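Local coordinates for sugar ABC transporter (Sugar-binding protein) (Bacillus halodurans, PDB 4YO7), which binds myo-inositol and probably serves as the solute-binding component of a sugar ABC transporter, at residues A[58-69]-A[282-293]; A[123-133]-A[140-148]. All coordinates share one frame; numbering follows the deposited sequence.

Interaction 1 (A[58-69]-A[282-293]). With INS (1,2,3,4,5,6-hexahydroxy-cyclohexane), chain F.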
loop_
_atom_site.group_PDB
_atom_site.type_symbol
_atom_site.label_atom_id
_atom_site.label_comp_id
_atom_site.label_asym_id
_atom_site.label_seq_id
_atom_site.Cartn_x
_atom_site.Cartn_y
_atom_site.Cartn_z
ATOM N N PHE A 58 -2.902 4.224 -5.682
ATOM C CA PHE A 58 -1.731 4.599 -4.905
ATOM C C PHE A 58 -0.427 4.296 -5.643
ATOM O O PHE A 58 0.495 5.136 -5.680
ATOM C CB PHE A 58 -1.760 3.903 -3.546
ATOM C CG PHE A 58 -0.519 4.120 -2.730
ATOM C CD1 PHE A 58 -0.400 5.244 -1.919
ATOM C CD2 PHE A 58 0.539 3.238 -2.793
ATOM C CE1 PHE A 58 0.745 5.459 -1.167
ATOM C CE2 PHE A 58 1.699 3.464 -2.036
ATOM C CZ PHE A 58 1.781 4.576 -1.230
ATOM N N LEU A 59 -0.331 3.119 -6.263
ATOM C CA LEU A 59 0.937 2.707 -6.838
ATOM C C LEU A 59 1.297 3.547 -8.061
ATOM O O LEU A 59 2.467 3.664 -8.418
ATOM C CB LEU A 59 0.926 1.218 -7.173
ATOM C CG LEU A 59 1.070 0.297 -5.963
ATOM C CD1 LEU A 59 0.913 -1.130 -6.422
ATOM C CD2 LEU A 59 2.408 0.487 -5.181
ATOM N N THR A 60 0.305 4.168 -8.682
ATOM C CA THR A 60 0.604 5.049 -9.801
ATOM C C THR A 60 1.453 6.221 -9.336
ATOM O O THR A 60 2.391 6.628 -10.023
ATOM C CB THR A 60 -0.679 5.545 -10.492
ATOM O OG1 THR A 60 -1.331 4.421 -11.082
ATOM C CG2 THR A 60 -0.358 6.561 -11.601
ATOM N N TYR A 61 1.150 6.755 -8.155
ATOM C CA TYR A 61 1.959 7.841 -7.613
ATOM C C TYR A 61 3.376 7.343 -7.317
ATOM O O TYR A 61 4.356 8.060 -7.523
ATOM C CB TYR A 61 1.329 8.416 -6.351
ATOM C CG TYR A 61 0.017 9.121 -6.594
ATOM C CD1 TYR A 61 -0.019 10.409 -7.105
ATOM C CD2 TYR A 61 -1.186 8.495 -6.324
ATOM C CE1 TYR A 61 -1.221 11.049 -7.339
ATOM C CE2 TYR A 61 -2.388 9.125 -6.551
ATOM C CZ TYR A 61 -2.399 10.405 -7.057
ATOM O OH TYR A 61 -3.599 11.055 -7.291
HETATM N N MSE A 62 3.483 6.105 -6.849
HETATM C CA MSE A 62 4.802 5.569 -6.520
HETATM C C MSE A 62 5.622 5.398 -7.786
HETATM O O MSE A 62 6.785 5.784 -7.829
HETATM C CB MSE A 62 4.707 4.235 -5.779
HETATM C CG MSE A 62 6.078 3.846 -5.199
HETATM SE SE MSE A 62 6.006 2.070 -4.371
HETATM C CE MSE A 62 6.202 0.970 -5.971
ATOM N N GLN A 63 5.006 4.849 -8.826
ATOM C CA GLN A 63 5.686 4.651 -10.114
ATOM C C GLN A 63 6.125 5.979 -10.736
ATOM O O GLN A 63 7.230 6.076 -11.255
ATOM C CB GLN A 63 4.777 3.907 -11.079
ATOM C CG GLN A 63 5.282 3.790 -12.551
ATOM C CD GLN A 63 5.770 2.403 -12.882
ATOM O OE1 GLN A 63 6.301 1.700 -12.034
ATOM N NE2 GLN A 63 5.534 1.984 -14.115
ATOM N N ASP A 64 5.269 6.999 -10.669
ATOM C CA ASP A 64 5.634 8.321 -11.202
ATOM C C ASP A 64 6.841 8.876 -10.445
ATOM O O ASP A 64 7.731 9.511 -11.041
ATOM C CB ASP A 64 4.463 9.309 -11.105
ATOM C CG ASP A 64 3.342 9.008 -12.100
ATOM O OD1 ASP A 64 3.553 8.206 -13.037
ATOM O OD2 ASP A 64 2.249 9.598 -11.953
ATOM N N ALA A 65 6.880 8.632 -9.138
ATOM C CA ALA A 65 8.008 9.086 -8.322
ATOM C C ALA A 65 9.294 8.319 -8.672
ATOM O O ALA A 65 10.381 8.917 -8.675
ATOM C CB ALA A 65 7.699 8.944 -6.843
HETATM N N MSE A 66 9.177 7.019 -8.977
HETATM C CA MSE A 66 10.343 6.235 -9.420
HETATM C C MSE A 66 10.874 6.792 -10.731
HETATM O O MSE A 66 12.079 6.965 -10.898
HETATM C CB MSE A 66 10.008 4.735 -9.564
HETATM C CG MSE A 66 9.652 4.113 -8.258
HETATM SE SE MSE A 66 9.615 2.166 -8.411
HETATM C CE MSE A 66 8.054 1.931 -9.476
ATOM N N LYS A 67 9.979 7.087 -11.667
ATOM C CA LYS A 67 10.409 7.600 -12.963
ATOM C C LYS A 67 11.067 8.979 -12.830
ATOM O O LYS A 67 12.066 9.276 -13.490
ATOM C CB LYS A 67 9.218 7.650 -13.923
ATOM C CG LYS A 67 8.732 6.272 -14.312
ATOM C CD LYS A 67 7.635 6.327 -15.371
ATOM C CE LYS A 67 7.266 4.931 -15.857
ATOM N NZ LYS A 67 6.267 4.956 -16.978
ATOM N N GLU A 68 10.523 9.829 -11.970
ATOM C CA GLU A 68 11.109 11.148 -11.751
ATOM C C GLU A 68 12.514 11.046 -11.154
ATOM O O GLU A 68 13.442 11.763 -11.571
ATOM C CB GLU A 68 10.214 11.985 -10.833
ATOM C CG GLU A 68 8.999 12.592 -11.505
ATOM C CD GLU A 68 9.195 14.043 -11.927
ATOM O OE1 GLU A 68 10.219 14.662 -11.559
ATOM O OE2 GLU A 68 8.308 14.567 -12.631
ATOM N N GLU A 69 12.687 10.155 -10.182
ATOM C CA GLU A 69 13.991 9.984 -9.554
ATOM C C GLU A 69 14.990 9.356 -10.532
ATOM O O GLU A 69 16.155 9.741 -10.561
ATOM C CB GLU A 69 13.863 9.154 -8.284
ATOM C CG GLU A 69 15.164 8.940 -7.535
ATOM C CD GLU A 69 15.781 10.208 -7.005
ATOM O OE1 GLU A 69 15.033 11.112 -6.571
ATOM O OE2 GLU A 69 17.029 10.292 -7.001
ATOM N N GLN A 282 0.437 7.314 3.543
ATOM C CA GLN A 282 1.511 6.445 3.096
ATOM C C GLN A 282 2.266 7.215 2.014
ATOM O O GLN A 282 1.679 7.732 1.070
ATOM C CB GLN A 282 0.990 5.105 2.554
ATOM C CG GLN A 282 2.113 4.096 2.424
ATOM C CD GLN A 282 1.776 2.759 1.832
ATOM O OE1 GLN A 282 2.660 1.916 1.732
ATOM N NE2 GLN A 282 0.545 2.553 1.405
ATOM N N ASP A 283 3.571 7.286 2.172
ATOM C CA ASP A 283 4.393 8.181 1.366
ATOM C C ASP A 283 4.802 7.511 0.062
ATOM O O ASP A 283 5.891 6.928 -0.034
ATOM C CB ASP A 283 5.610 8.591 2.175
ATOM C CG ASP A 283 6.435 9.686 1.510
ATOM O OD1 ASP A 283 6.073 10.183 0.426
ATOM O OD2 ASP A 283 7.459 10.067 2.109
ATOM N N ALA A 284 3.929 7.615 -0.941
ATOM C CA ALA A 284 4.191 7.030 -2.248
ATOM C C ALA A 284 5.460 7.602 -2.885
ATOM O O ALA A 284 6.285 6.844 -3.439
ATOM C CB ALA A 284 2.994 7.243 -3.181
ATOM N N LYS A 285 5.603 8.929 -2.815
ATOM C CA LYS A 285 6.744 9.597 -3.424
ATOM C C LYS A 285 8.040 9.160 -2.756
ATOM O O LYS A 285 9.012 8.833 -3.432
ATOM C CB LYS A 285 6.593 11.116 -3.356
ATOM C CG LYS A 285 7.759 11.867 -4.002
ATOM C CD LYS A 285 7.315 13.183 -4.654
ATOM C CE LYS A 285 8.380 13.720 -5.617
ATOM N NZ LYS A 285 8.394 12.999 -6.942
ATOM N N GLY A 286 8.043 9.133 -1.432
ATOM C CA GLY A 286 9.190 8.667 -0.674
ATOM C C GLY A 286 9.565 7.225 -0.973
ATOM O O GLY A 286 10.733 6.908 -1.193
ATOM N N GLN A 287 8.577 6.341 -0.993
ATOM C CA GLN A 287 8.846 4.958 -1.341
ATOM C C GLN A 287 9.426 4.811 -2.738
ATOM O O GLN A 287 10.405 4.089 -2.931
ATOM C CB GLN A 287 7.579 4.112 -1.202
ATOM C CG GLN A 287 7.119 3.978 0.247
ATOM C CD GLN A 287 5.867 3.143 0.382
ATOM O OE1 GLN A 287 5.389 2.558 -0.584
ATOM N NE2 GLN A 287 5.325 3.105 1.575
ATOM N N GLY A 288 8.839 5.500 -3.721
ATOM C CA GLY A 288 9.317 5.372 -5.083
ATOM C C GLY A 288 10.710 5.951 -5.286
ATOM O O GLY A 288 11.582 5.272 -5.830
ATOM N N ALA A 289 10.950 7.179 -4.818
ATOM C CA ALA A 289 12.267 7.811 -4.968
ATOM C C ALA A 289 13.322 7.042 -4.212
ATOM O O ALA A 289 14.416 6.808 -4.725
ATOM C CB ALA A 289 12.241 9.247 -4.489
ATOM N N THR A 290 12.990 6.611 -3.002
ATOM C CA THR A 290 13.976 5.904 -2.193
ATOM C C THR A 290 14.314 4.535 -2.776
ATOM O O THR A 290 15.487 4.116 -2.746
ATOM C CB THR A 290 13.503 5.764 -0.728
ATOM O OG1 THR A 290 13.254 7.067 -0.181
ATOM C CG2 THR A 290 14.568 5.111 0.119
ATOM N N SER A 291 13.325 3.839 -3.333
ATOM C CA SER A 291 13.597 2.539 -3.958
ATOM C C SER A 291 14.614 2.691 -5.092
ATOM O O SER A 291 15.537 1.900 -5.227
ATOM C CB SER A 291 12.306 1.913 -4.504
ATOM O OG SER A 291 11.444 1.551 -3.453
ATOM N N VAL A 292 14.422 3.719 -5.908
ATOM C CA VAL A 292 15.364 3.995 -6.983
ATOM C C VAL A 292 16.763 4.344 -6.452
ATOM O O VAL A 292 17.770 3.839 -6.967
ATOM C CB VAL A 292 14.848 5.119 -7.901
ATOM C CG1 VAL A 292 15.915 5.553 -8.891
ATOM C CG2 VAL A 292 13.654 4.604 -8.655
ATOM N N LYS A 293 16.831 5.182 -5.426
ATOM C CA LYS A 293 18.114 5.566 -4.865
ATOM C C LYS A 293 18.876 4.360 -4.314
ATOM O O LYS A 293 20.091 4.233 -4.502
ATOM C CB LYS A 293 17.925 6.624 -3.765
ATOM C CG LYS A 293 17.457 7.956 -4.268
ATOM C CD LYS A 293 17.193 8.896 -3.081
ATOM C CE LYS A 293 16.462 10.161 -3.464
ATOM N NZ LYS A 293 17.367 11.170 -4.066
HETATM C C1 INS F . -1.684 -1.577 -2.849
HETATM C C2 INS F . -2.660 -0.413 -2.984
HETATM C C3 INS F . -3.048 0.069 -1.586
HETATM C C4 INS F . -1.817 0.521 -0.791
HETATM C C5 INS F . -0.815 -0.649 -0.702
HETATM C C6 INS F . -0.442 -1.127 -2.098
HETATM O O1 INS F . -1.271 -2.051 -4.160
HETATM O O2 INS F . -1.993 0.634 -3.686
HETATM O O3 INS F . -3.981 1.174 -1.773
HETATM O O4 INS F . -2.204 0.861 0.549
HETATM O O5 INS F . 0.378 -0.171 -0.057
HETATM O O6 INS F . 0.460 -2.292 -1.952
HETATM O O HOH W 1 10.633 11.283 -7.211
HETATM O O HOH W 2 15.288 12.840 -4.379
#
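Phe-58 of helix 57-70 reaches between the bound inositol and the start of helix 284-299. With CG anti to the backbone N (chi1 174°), the side chain leaves its helix toward Gln-282 and Ala-284. Its CB lies 3.3 Å from INS O2; along the ring, CG and CD2 stay near the same hydroxyl, CD1 faces Ala-284 CB, CE1 meets both that methyl and, in the ring plane, the carbonyl O of Gln-282, CZ rests 3.5 Å from Ala-284 CB, and CE2 lies by Gln-282 NE2. The Gln-282 amide lies over one ring face, nearly flat against it (planes 15° apart) and offset toward the rim. This stack leaves NE2 pointing at the ligand, where it donates to INS O5 at 3.1 Å and only weakly to O4. Gln-287 NE2 holds the amide's other end, donating to Gln-282 OE1 at 2.9 Å, which probably limits its rotation. Farther along, the helices approach to 7.2 Å at a crossing angle of -40°. Ala-65 is a knob in the hole formed by Ala-284, Lys-285, Gly-288 and Ala-289; any side chain at Gly-288 would strike Met-62 O. The far end is polar: Lys-293 NZ forms a salt bridge with Glu-69 OE2 (3.1 Å), coming from above the carboxylate plane, and water 2 joins NZ to OE1. OE2 is hydrogen-bonded to Tyr-73 OH as well, its strongest polar partner. Both helices pack on the parallel sheet of one lobe of the periplasmic binding protein fold: selenomethionines Met-62 and Met-66 touch strand 46-52, Val-292 strand 76-82, and Ser-291 strand 144-147.

Interaction 2 (A[123-133]-A[140-148]). With INS (1,2,3,4,5,6-hexahydroxy-cyclohexane), chain F.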
loop_
_atom_site.group_PDB
_atom_site.type_symbol
_atom_site.label_atom_id
_atom_site.label_comp_id
_atom_site.label_asym_id
_atom_site.label_seq_id
_atom_site.Cartn_x
_atom_site.Cartn_y
_atom_site.Cartn_z
ATOM N N ASN A 123 18.529 -13.825 -5.923
ATOM C CA ASN A 123 19.695 -14.085 -5.061
ATOM C C ASN A 123 20.662 -15.101 -5.700
ATOM O O ASN A 123 21.886 -14.896 -5.698
ATOM C CB ASN A 123 19.290 -14.603 -3.697
ATOM C CG ASN A 123 18.734 -13.529 -2.776
ATOM O OD1 ASN A 123 18.994 -12.330 -2.934
ATOM N ND2 ASN A 123 17.992 -13.970 -1.787
ATOM N N ASP A 124 20.124 -16.190 -6.248
ATOM C CA ASP A 124 20.972 -17.199 -6.901
ATOM C C ASP A 124 21.710 -16.592 -8.079
ATOM O O ASP A 124 22.817 -17.013 -8.364
ATOM C CB ASP A 124 20.165 -18.412 -7.376
ATOM C CG ASP A 124 19.746 -19.329 -6.235
ATOM O OD1 ASP A 124 20.323 -19.234 -5.135
ATOM O OD2 ASP A 124 18.844 -20.155 -6.453
ATOM N N ALA A 125 21.117 -15.594 -8.737
ATOM C CA ALA A 125 21.743 -14.929 -9.883
ATOM C C ALA A 125 22.821 -13.941 -9.470
ATOM O O ALA A 125 23.566 -13.450 -10.305
ATOM C CB ALA A 125 20.676 -14.214 -10.735
ATOM N N GLY A 126 22.874 -13.616 -8.179
ATOM C CA GLY A 126 23.865 -12.700 -7.660
ATOM C C GLY A 126 23.575 -11.250 -8.001
ATOM O O GLY A 126 24.491 -10.443 -8.105
ATOM N N ILE A 127 22.297 -10.919 -8.186
ATOM C CA ILE A 127 21.872 -9.558 -8.539
ATOM C C ILE A 127 21.143 -8.962 -7.331
ATOM O O ILE A 127 20.323 -9.616 -6.727
ATOM C CB ILE A 127 20.948 -9.561 -9.782
ATOM C CG1 ILE A 127 21.683 -10.146 -10.999
ATOM C CG2 ILE A 127 20.418 -8.161 -10.104
ATOM C CD1 ILE A 127 20.794 -10.329 -12.236
ATOM N N PRO A 128 21.477 -7.730 -6.935
ATOM C CA PRO A 128 20.704 -7.134 -5.829
ATOM C C PRO A 128 19.222 -6.984 -6.136
ATOM O O PRO A 128 18.839 -6.597 -7.231
ATOM C CB PRO A 128 21.333 -5.754 -5.635
ATOM C CG PRO A 128 22.586 -5.733 -6.424
ATOM C CD PRO A 128 22.594 -6.874 -7.387
ATOM N N ILE A 129 18.388 -7.263 -5.145
ATOM C CA ILE A 129 16.944 -7.108 -5.310
ATOM C C ILE A 129 16.369 -6.261 -4.166
ATOM O O ILE A 129 16.519 -6.572 -2.966
ATOM C CB ILE A 129 16.245 -8.457 -5.402
ATOM C CG1 ILE A 129 14.715 -8.221 -5.538
ATOM C CG2 ILE A 129 16.625 -9.393 -4.258
ATOM C CD1 ILE A 129 13.990 -9.334 -6.106
ATOM N N ILE A 130 15.741 -5.174 -4.580
ATOM C CA ILE A 130 15.121 -4.225 -3.679
ATOM C C ILE A 130 13.628 -4.509 -3.719
ATOM O O ILE A 130 13.040 -4.528 -4.793
ATOM C CB ILE A 130 15.373 -2.754 -4.115
ATOM C CG1 ILE A 130 16.880 -2.408 -4.256
ATOM C CG2 ILE A 130 14.650 -1.766 -3.180
ATOM C CD1 ILE A 130 17.857 -3.105 -3.358
ATOM N N ILE A 131 13.014 -4.719 -2.561
ATOM C CA ILE A 131 11.556 -4.919 -2.474
ATOM C C ILE A 131 10.903 -3.592 -2.079
ATOM O O ILE A 131 11.289 -2.952 -1.108
ATOM C CB ILE A 131 11.201 -6.022 -1.467
ATOM C CG1 ILE A 131 11.847 -7.358 -1.875
ATOM C CG2 ILE A 131 9.667 -6.144 -1.281
ATOM C CD1 ILE A 131 11.370 -7.944 -3.161
ATOM N N ALA A 132 9.933 -3.161 -2.883
ATOM C CA ALA A 132 9.249 -1.915 -2.628
ATOM C C ALA A 132 7.780 -2.128 -2.270
ATOM O O ALA A 132 7.070 -2.864 -2.962
ATOM C CB ALA A 132 9.351 -1.002 -3.839
ATOM N N ASN A 133 7.384 -1.467 -1.171
ATOM C CA ASN A 133 6.015 -1.239 -0.734
ATOM C C ASN A 133 5.219 -2.444 -0.225
ATOM O O ASN A 133 4.469 -2.297 0.722
ATOM C CB ASN A 133 5.251 -0.542 -1.863
ATOM C CG ASN A 133 3.758 -0.516 -1.634
ATOM O OD1 ASN A 133 3.050 -1.397 -2.111
ATOM N ND2 ASN A 133 3.268 0.499 -0.937
ATOM N N ASP A 140 13.512 -10.686 4.448
ATOM C CA ASP A 140 14.876 -10.413 4.911
ATOM C C ASP A 140 15.915 -11.156 4.070
ATOM O O ASP A 140 17.126 -10.982 4.280
ATOM C CB ASP A 140 15.051 -10.694 6.436
ATOM C CG ASP A 140 14.930 -12.145 6.831
ATOM O OD1 ASP A 140 15.025 -13.047 5.961
ATOM O OD2 ASP A 140 14.810 -12.368 8.072
ATOM N N GLN A 141 15.465 -11.921 3.075
ATOM C CA GLN A 141 16.386 -12.541 2.135
ATOM C C GLN A 141 16.660 -11.611 0.955
ATOM O O GLN A 141 17.584 -11.834 0.178
ATOM C CB GLN A 141 15.836 -13.888 1.649
ATOM C CG GLN A 141 15.931 -14.933 2.732
ATOM C CD GLN A 141 14.991 -16.091 2.528
ATOM O OE1 GLN A 141 14.968 -16.708 1.461
ATOM N NE2 GLN A 141 14.202 -16.400 3.558
ATOM N N ALA A 142 15.881 -10.551 0.826
ATOM C CA ALA A 142 16.122 -9.587 -0.225
ATOM C C ALA A 142 17.263 -8.667 0.179
ATOM O O ALA A 142 17.729 -8.719 1.302
ATOM C CB ALA A 142 14.857 -8.777 -0.521
ATOM N N THR A 143 17.729 -7.828 -0.738
ATOM C CA THR A 143 18.867 -6.952 -0.435
ATOM C C THR A 143 18.441 -5.780 0.445
ATOM O O THR A 143 19.180 -5.348 1.313
ATOM C CB THR A 143 19.504 -6.425 -1.704
ATOM O OG1 THR A 143 19.708 -7.527 -2.578
ATOM C CG2 THR A 143 20.839 -5.741 -1.419
ATOM N N ALA A 144 17.233 -5.284 0.215
ATOM C CA ALA A 144 16.656 -4.244 1.067
ATOM C C ALA A 144 15.166 -4.162 0.836
ATOM O O ALA A 144 14.684 -4.573 -0.210
ATOM C CB ALA A 144 17.317 -2.872 0.792
ATOM N N PHE A 145 14.470 -3.622 1.837
ATOM C CA PHE A 145 13.036 -3.316 1.759
ATOM C C PHE A 145 12.843 -1.820 1.932
ATOM O O PHE A 145 13.427 -1.221 2.847
ATOM C CB PHE A 145 12.224 -4.056 2.841
ATOM C CG PHE A 145 10.763 -3.715 2.821
ATOM C CD1 PHE A 145 9.950 -4.210 1.815
ATOM C CD2 PHE A 145 10.207 -2.870 3.771
ATOM C CE1 PHE A 145 8.615 -3.877 1.760
ATOM C CE2 PHE A 145 8.838 -2.558 3.733
ATOM C CZ PHE A 145 8.050 -3.059 2.727
ATOM N N VAL A 146 12.038 -1.243 1.048
ATOM C CA VAL A 146 11.641 0.166 1.111
ATOM C C VAL A 146 10.125 0.227 1.159
ATOM O O VAL A 146 9.457 -0.176 0.217
ATOM C CB VAL A 146 12.162 0.970 -0.100
ATOM C CG1 VAL A 146 11.708 2.401 -0.002
ATOM C CG2 VAL A 146 13.682 0.904 -0.149
ATOM N N GLY A 147 9.587 0.697 2.274
ATOM C CA GLY A 147 8.146 0.726 2.446
ATOM C C GLY A 147 7.770 1.164 3.835
ATOM O O GLY A 147 8.538 1.823 4.502
ATOM N N SER A 148 6.565 0.789 4.258
ATOM C CA SER A 148 6.029 1.223 5.528
ATOM C C SER A 148 5.424 0.038 6.252
ATOM O O SER A 148 5.003 -0.934 5.635
ATOM C CB SER A 148 4.990 2.308 5.303
ATOM O OG SER A 148 5.583 3.428 4.673
HETATM C C1 INS F . -1.684 -1.577 -2.849
HETATM C C2 INS F . -2.660 -0.413 -2.984
HETATM C C3 INS F . -3.048 0.069 -1.586
HETATM C C4 INS F . -1.817 0.521 -0.791
HETATM C C5 INS F . -0.815 -0.649 -0.702
HETATM C C6 INS F . -0.442 -1.127 -2.098
HETATM O O1 INS F . -1.271 -2.051 -4.160
HETATM O O2 INS F . -1.993 0.634 -3.686
HETATM O O3 INS F . -3.981 1.174 -1.773
HETATM O O4 INS F . -2.204 0.861 0.549
HETATM O O5 INS F . 0.378 -0.171 -0.057
HETATM O O6 INS F . 0.460 -2.292 -1.952
HETATM O O HOH W 3 17.096 -16.417 -1.040
HETATM O O HOH W 4 4.476 -0.130 2.413
HETATM O O HOH W 5 4.884 -3.243 3.987
#
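Asn-123 carries CG anti to its carbonyl carbon (chi1 -76°), which swings the amide from the end of helix 112-125 toward Gln-141; in Thr-143 a chi1 of -48° sets OG1 beside its own backbone N, facing Ile-129. Asn-123 ND2 donates to Gln-141 O at 2.9 Å, the acceptor near the amide plane but ND2 above the carbonyl plane, and water 3 links ND2 to Gln-141 OE1. An alanine at this position would remove the amide and would probably leave Gln-141 O without this donor and the 3-10 segment at 140-141 less firmly tied to the helix. Thr-143 OG1 accepts from Ile-129 N at 2.9 Å, while Thr-143 N returns a bond to Ile-129 O. Strands 129-132 and 144-147 then run parallel as neighbours in the six-stranded sheet of this Rossmann-like lobe, joined by Ile-131 N to Ala-144 O, Val-146 N to Ile-131 O and Asn-133 N to Val-146 O. On the face covered by helix 284-299, Ile-130 CG2 meets Val-146 CG2 at 4.2 Å. On the other, Ile-131 CG1 packs on Ala-142 CB (3.6 Å) and its CG2 on Phe-145 CD1 (3.7 Å), the Ile-131 and Phe-145 side chains crossing at about a right angle. Asn-133 turns its amide to the ligand: OD1 accepts from INS O6 at 2.7 Å and ND2 donates to INS O5.

Interactions 1 and 2 lie in the same lobe, their centres about 16 Å apart, and meet at the inositol pocket. Gln-287 bridges them: its OE1 lies 3.0 Å from Asn-133 ND2, a probable hydrogen bond, and its NE2 is 3.1 Å from Ser-148 OG, a weak one. The glutamine thus probably helps position two ligand-binding amides, Gln-282 in interaction 1 and Asn-133 in interaction 2, which both donate to INS O5. Away from the pocket, Ser-291 OG packs 3.3 Å from Ala-132 CB, seating helix 284-299 on the sheet. Asp-56, Arg-134, Arg-186, Asn-236 and Asp-262 supply further hydrogen bonds to the inositol.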